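Local coordinates for protein 2,3-bisphosphoglycerate-independent phosphoglycerate mutase (Pyrococcus horikoshii, PDB 2ZKT) that probably catalyses the interconversion of 2-phosphoglycerate and 3-phosphoglycerate in glycolysis, without a bisphosphoglycerate cofactor and with bound metal ions, at residues B[397-400]-B[401-405]; B[325-328]-B[329-333]. One frame throughout, in Å; residues are numbered along the deposited sequence.

Contact 1 of 2, residues B[397-400]-B[401-405]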
ATOM      1  N   VAL B 397      11.946  11.670  21.162  1.00 40.34           N
ATOM      2  CA  VAL B 397      13.261  12.262  20.978  1.00 39.54           C
ATOM      3  C   VAL B 397      14.269  11.686  21.982  1.00 39.81           C
ATOM      4  O   VAL B 397      15.380  11.295  21.599  1.00 40.26           O
ATOM      5  CB  VAL B 397      13.183  13.817  21.077  1.00 40.51           C
ATOM      6  CG1 VAL B 397      14.588  14.423  21.215  1.00 35.97           C
ATOM      7  CG2 VAL B 397      12.488  14.370  19.814  1.00 38.34           C
ATOM      8  N   PRO B 398      13.892  11.609  23.276  1.00 40.23           N
ATOM      9  CA  PRO B 398      14.830  11.054  24.269  1.00 39.42           C
ATOM     10  C   PRO B 398      15.290   9.646  23.885  1.00 39.81           C
ATOM     11  O   PRO B 398      16.477   9.310  23.999  1.00 39.41           O
ATOM     12  CB  PRO B 398      14.012  11.061  25.560  1.00 37.19           C
ATOM     13  CG  PRO B 398      13.166  12.299  25.403  1.00 40.47           C
ATOM     14  CD  PRO B 398      12.698  12.183  23.946  1.00 39.09           C
ATOM     15  N   ILE B 399      14.345   8.814  23.437  1.00 38.91           N
ATOM     16  CA  ILE B 399      14.707   7.454  23.037  1.00 37.05           C
ATOM     17  C   ILE B 399      15.607   7.497  21.784  1.00 38.14           C
ATOM     18  O   ILE B 399      16.524   6.680  21.637  1.00 37.92           O
ATOM     19  CB  ILE B 399      13.432   6.601  22.764  1.00 36.99           C
ATOM     20  CG1 ILE B 399      12.750   6.266  24.097  1.00 35.82           C
ATOM     21  CG2 ILE B 399      13.780   5.330  21.997  1.00 31.42           C
ATOM     22  CD1 ILE B 399      11.371   5.615  23.923  1.00 32.24           C
ATOM     23  N   MET B 400      15.342   8.444  20.879  1.00 39.28           N
ATOM     24  CA  MET B 400      16.165   8.559  19.673  1.00 41.33           C
ATOM     25  C   MET B 400      17.547   9.032  20.077  1.00 40.76           C
ATOM     26  O   MET B 400      18.554   8.499  19.610  1.00 43.43           O
ATOM     27  CB  MET B 400      15.586   9.570  18.680  1.00 41.05           C
ATOM     28  CG  MET B 400      14.458   9.051  17.851  1.00 41.71           C
ATOM     29  SD  MET B 400      13.816  10.326  16.775  1.00 44.34           S
ATOM     30  CE  MET B 400      14.890  10.132  15.336  1.00 43.30           C
ATOM     31  N   MET B 401      17.586  10.037  20.952  1.00 40.79           N
ATOM     32  CA  MET B 401      18.854  10.596  21.408  1.00 40.65           C
ATOM     33  C   MET B 401      19.690   9.547  22.124  1.00 39.90           C
ATOM     34  O   MET B 401      20.916   9.537  21.999  1.00 40.94           O
ATOM     35  CB  MET B 401      18.614  11.814  22.316  1.00 38.56           C
ATOM     36  CG  MET B 401      18.182  13.082  21.555  1.00 40.52           C
ATOM     37  SD  MET B 401      19.465  13.707  20.426  1.00 44.62           S
ATOM     38  CE  MET B 401      18.506  14.794  19.336  1.00 35.44           C
ATOM     39  N   ASP B 402      19.025   8.649  22.850  1.00 40.73           N
ATOM     40  CA  ASP B 402      19.745   7.595  23.565  1.00 41.45           C
ATOM     41  C   ASP B 402      20.327   6.574  22.579  1.00 42.18           C
ATOM     42  O   ASP B 402      21.448   6.099  22.728  1.00 42.32           O
ATOM     43  CB  ASP B 402      18.794   6.914  24.567  1.00 39.36           C
ATOM     44  CG  ASP B 402      19.557   5.903  25.431  1.00 42.90           C
ATOM     45  OD1 ASP B 402      20.532   6.301  26.073  1.00 41.70           O
ATOM     46  OD2 ASP B 402      19.155   4.743  25.488  1.00 41.23           O
ATOM     47  N   LEU B 403      19.514   6.217  21.551  1.00 41.50           N
ATOM     48  CA  LEU B 403      20.022   5.295  20.539  1.00 41.55           C
ATOM     49  C   LEU B 403      21.184   5.930  19.760  1.00 43.11           C
ATOM     50  O   LEU B 403      22.056   5.261  19.214  1.00 42.61           O
ATOM     51  CB  LEU B 403      18.896   4.967  19.555  1.00 39.73           C
ATOM     52  CG  LEU B 403      17.831   4.017  20.136  1.00 42.94           C
ATOM     53  CD1 LEU B 403      16.537   4.052  19.324  1.00 38.30           C
ATOM     54  CD2 LEU B 403      18.277   2.548  20.155  1.00 40.87           C
ATOM     55  N   MET B 404      21.131   7.287  19.688  1.00 43.57           N
ATOM     56  CA  MET B 404      22.187   8.047  19.008  1.00 43.66           C
ATOM     57  C   MET B 404      23.400   8.277  19.928  1.00 44.55           C
ATOM     58  O   MET B 404      24.372   8.919  19.555  1.00 47.58           O
ATOM     59  CB  MET B 404      21.612   9.417  18.599  1.00 42.55           C
ATOM     60  CG  MET B 404      20.664   9.384  17.387  1.00 44.05           C
ATOM     61  SD  MET B 404      19.468  10.743  17.393  1.00 43.54           S
ATOM     62  CE  MET B 404      20.538  12.091  16.854  1.00 47.35           C
ATOM     63  N   ASN B 405      23.328   7.741  21.149  1.00 43.80           N
ATOM     64  CA  ASN B 405      24.402   7.880  22.137  1.00 44.45           C
ATOM     65  C   ASN B 405      24.675   9.344  22.485  1.00 44.80           C
ATOM     66  O   ASN B 405      25.817   9.733  22.739  1.00 45.67           O
ATOM     67  CB  ASN B 405      25.695   7.213  21.629  1.00 43.84           C
ATOM     68  CG  ASN B 405      25.557   5.703  21.503  1.00 46.54           C
ATOM     69  OD1 ASN B 405      24.946   5.050  22.359  1.00 44.99           O
ATOM     70  ND2 ASN B 405      26.129   5.135  20.443  1.00 43.97           N
TER

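Contact 2 of 2, residues B[325-328]-B[329-333]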
ATOM      1  N   ARG B 325       7.577   5.871  -0.947  1.00 49.15           N
ATOM      2  CA  ARG B 325       8.593   6.027  -1.993  1.00 50.42           C
ATOM      3  C   ARG B 325       9.591   7.107  -1.554  1.00 49.75           C
ATOM      4  O   ARG B 325      10.801   6.974  -1.764  1.00 50.44           O
ATOM      5  CB  ARG B 325       7.949   6.416  -3.333  1.00 50.69           C
ATOM      6  CG  ARG B 325       6.894   5.423  -3.804  1.00 51.03           C
ATOM      7  CD  ARG B 325       6.393   5.714  -5.219  1.00 52.93           C
ATOM      8  NE  ARG B 325       5.134   5.001  -5.464  1.00 61.26           N
ATOM      9  CZ  ARG B 325       3.925   5.566  -5.397  1.00 60.55           C
ATOM     10  NH1 ARG B 325       3.807   6.860  -5.104  1.00 62.50           N
ATOM     11  NH2 ARG B 325       2.830   4.830  -5.591  1.00 62.76           N
ATOM     12  N   MET B 326       9.070   8.176  -0.946  1.00 49.51           N
ATOM     13  CA  MET B 326       9.918   9.264  -0.453  1.00 50.01           C
ATOM     14  C   MET B 326      10.916   8.654   0.535  1.00 49.84           C
ATOM     15  O   MET B 326      12.118   8.936   0.479  1.00 49.89           O
ATOM     16  CB  MET B 326       9.057  10.337   0.249  1.00 49.15           C
ATOM     17  CG  MET B 326       9.849  11.399   1.000  1.00 48.14           C
ATOM     18  SD  MET B 326       8.787  12.569   1.916  1.00 51.47           S
ATOM     19  CE  MET B 326       8.341  11.531   3.416  1.00 45.75           C
ATOM     20  N   ILE B 327      10.408   7.808   1.437  1.00 49.81           N
ATOM     21  CA  ILE B 327      11.253   7.143   2.436  1.00 50.40           C
ATOM     22  C   ILE B 327      12.212   6.175   1.741  1.00 49.92           C
ATOM     23  O   ILE B 327      13.382   6.073   2.116  1.00 50.23           O
ATOM     24  CB  ILE B 327      10.382   6.374   3.467  1.00 51.15           C
ATOM     25  CG1 ILE B 327       9.600   7.389   4.323  1.00 50.83           C
ATOM     26  CG2 ILE B 327      11.259   5.467   4.348  1.00 51.55           C
ATOM     27  CD1 ILE B 327       8.235   6.905   4.768  1.00 53.27           C
ATOM     28  N   GLY B 328      11.708   5.472   0.725  1.00 51.20           N
ATOM     29  CA  GLY B 328      12.542   4.534  -0.020  1.00 50.21           C
ATOM     30  C   GLY B 328      13.764   5.227  -0.619  1.00 50.12           C
ATOM     31  O   GLY B 328      14.858   4.654  -0.672  1.00 50.63           O
ATOM     32  N   TYR B 329      13.583   6.463  -1.078  1.00 49.58           N
ATOM     33  CA  TYR B 329      14.698   7.223  -1.644  1.00 50.68           C
ATOM     34  C   TYR B 329      15.748   7.457  -0.543  1.00 50.25           C
ATOM     35  O   TYR B 329      16.936   7.152  -0.723  1.00 49.37           O
ATOM     36  CB  TYR B 329      14.207   8.578  -2.181  1.00 52.54           C
ATOM     37  CG  TYR B 329      15.335   9.480  -2.654  1.00 56.12           C
ATOM     38  CD1 TYR B 329      15.911   9.313  -3.924  1.00 56.50           C
ATOM     39  CD2 TYR B 329      15.867  10.459  -1.810  1.00 55.45           C
ATOM     40  CE1 TYR B 329      16.992  10.101  -4.332  1.00 56.91           C
ATOM     41  CE2 TYR B 329      16.950  11.248  -2.204  1.00 56.06           C
ATOM     42  CZ  TYR B 329      17.511  11.066  -3.464  1.00 56.81           C
ATOM     43  OH  TYR B 329      18.599  11.834  -3.835  1.00 57.01           O
ATOM     44  N   ILE B 330      15.304   7.994   0.600  1.00 48.64           N
ATOM     45  CA  ILE B 330      16.205   8.264   1.717  1.00 48.99           C
ATOM     46  C   ILE B 330      16.993   7.030   2.140  1.00 49.12           C
ATOM     47  O   ILE B 330      18.206   7.111   2.366  1.00 48.65           O
ATOM     48  CB  ILE B 330      15.441   8.794   2.956  1.00 48.13           C
ATOM     49  CG1 ILE B 330      14.776  10.136   2.622  1.00 50.32           C
ATOM     50  CG2 ILE B 330      16.398   8.946   4.131  1.00 48.16           C
ATOM     51  CD1 ILE B 330      13.799  10.626   3.687  1.00 49.49           C
ATOM     52  N   LEU B 331      16.309   5.890   2.260  1.00 50.75           N
ATOM     53  CA  LEU B 331      16.978   4.655   2.668  1.00 52.47           C
ATOM     54  C   LEU B 331      18.096   4.241   1.705  1.00 54.05           C
ATOM     55  O   LEU B 331      19.080   3.613   2.122  1.00 54.25           O
ATOM     56  CB  LEU B 331      15.963   3.503   2.798  1.00 51.39           C
ATOM     57  CG  LEU B 331      14.894   3.636   3.897  1.00 50.29           C
ATOM     58  CD1 LEU B 331      14.072   2.353   3.962  1.00 41.65           C
ATOM     59  CD2 LEU B 331      15.560   3.905   5.249  1.00 51.33           C
ATOM     60  N   ASP B 332      17.945   4.589   0.423  1.00 55.42           N
ATOM     61  CA  ASP B 332      18.953   4.235  -0.584  1.00 58.32           C
ATOM     62  C   ASP B 332      20.193   5.120  -0.529  1.00 58.82           C
ATOM     63  O   ASP B 332      21.185   4.839  -1.205  1.00 59.45           O
ATOM     64  CB  ASP B 332      18.370   4.310  -2.007  1.00 57.97           C
ATOM     65  CG  ASP B 332      17.373   3.199  -2.296  1.00 61.47           C
ATOM     66  OD1 ASP B 332      17.613   2.053  -1.844  1.00 62.87           O
ATOM     67  OD2 ASP B 332      16.359   3.463  -2.985  1.00 66.58           O
ATOM     68  N   HIS B 333      20.141   6.183   0.278  1.00 58.68           N
ATOM     69  CA  HIS B 333      21.275   7.105   0.373  1.00 58.97           C
ATOM     70  C   HIS B 333      21.822   7.296   1.784  1.00 58.76           C
ATOM     71  O   HIS B 333      22.628   8.201   2.012  1.00 60.00           O
ATOM     72  CB  HIS B 333      20.880   8.472  -0.199  1.00 59.65           C
ATOM     73  CG  HIS B 333      20.516   8.430  -1.653  1.00 63.51           C
ATOM     74  ND1 HIS B 333      19.212   8.551  -2.103  1.00 67.66           N
ATOM     75  CD2 HIS B 333      21.287   8.314  -2.767  1.00 65.05           C
ATOM     76  CE1 HIS B 333      19.197   8.510  -3.428  1.00 67.44           C
ATOM     77  NE2 HIS B 333      20.443   8.367  -3.856  1.00 67.65           N
TER

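Contact 1 of 2, residues B[397-400]-B[401-405]
Met404 lies over the carbonyl of Met400, one turn back, at the C-terminal end of helix 396-403. Its CB is 3.3 Å from Met400 O, the same oxygen that accepts the hydrogen bond of its own backbone N. CG comes closer still, 3.2 Å from Met400 O, because chi1 of -75° sets CG opposite the carbonyl carbon and beside the backbone N, on the side facing the preceding turn. SD follows at 3.3 Å from Met400 O and also reaches Met400 CB at 4.3 Å. At chi3 the chain bends, turning CE off the line of CB, CG and SD and away from Met400 O. Beyond the turn the side chain as a whole rests on Phe296 and Val340, residues of the central sheet.

The other two pairs lie side by side and point the same way. Val397 CG1 meets Met401 CG at 3.9 Å, on the side of the helix that faces Phe238 and Trp242. Ile399 CG2 touches Leu403 CD1 at 4.0 Å, while Leu403 CG covers Ile399 O at 3.3 Å. Beneath these side chains run four successive i to i+4 bonds; the first, Met401 N to Val397 O, is short at 2.6 Å, with a C=O...N angle of 169°.

The turn ends in a Schellman motif at Asn405, whose phi of 60° takes the chain out of the helix.

Chemically, the polar bonding across 397-400 and 401-405 is all backbone, and every side-chain pair is apolar. Carbon and sulfur atoms lie against carbonyl oxygens that already accept backbone bonds, so the last turn meets the sheet with methionine side chains, while Asp402 OD1 is bonded outside the two segments, to the hydroxyl of Ser407.

Contact 2 of 2, residues B[325-328]-B[329-333]
Tyr329, whose backbone N bonds to Arg325 O at 2.9 Å, has one ring face approached by His333 ND1, 3.3 Å above the plane and offset toward the rim. The imidazole presents its edge, with Tyr329 CD1 lying in its plane. The two rings are modelled too close at their CE1 atoms, so the fine detail of this meeting is doubtful. His333 ND1 also gives a weak bond to Tyr329 O at 3.0 Å. Chi1 of 174° swings the tyrosine ring opposite its backbone N, to the side where the imidazole lies.

On another side of the turn, Ile327 and Leu331 run alongside each other, CG2 to CG at 4.1 Å, above the Leu331 N to Ile327 O bond of 2.9 Å. Asp332 behaves differently. Its N bonds to Gly328 O at 3.3 Å, yet its OD2 stands 3.0 Å from the same Gly328 O. Both are acceptors, so the approach would be unfavourable for a carboxylate and might raise its pKa.

These last turns of 313-331 lie between two other helices and the sheet. Met326, Tyr329 and Ile330 meet Ala284 of helix 280-291; Ile327 and Leu331 meet Leu40 of helix 35-43; and Ile330 reaches down to Leu8 and Ile10 of strand 6-12 and Leu299 of strand 296-301.

From the N terminus, strands 6-12 and 296-301 are laid down before either contact. Contact 2 comes next, in the C-terminal part of helix 313-331; the chain then adds strands 339-344, 361-366 and 391-392 before contact 1 at the end of helix 396-403. Each joins successive turns of a single helix and closes no long loop, and the two follow in series without nesting or crossing. Contact 2 ties its helix to helices 35-43 and 280-291 and strand 6-12, contact 1 its helix to helix 238-242 and strand 339-344. Both meet strand 296-301 through residues three apart, Leu299 for contact 2 and Phe296 for contact 1, as expected for helices on opposite faces of the central sheet.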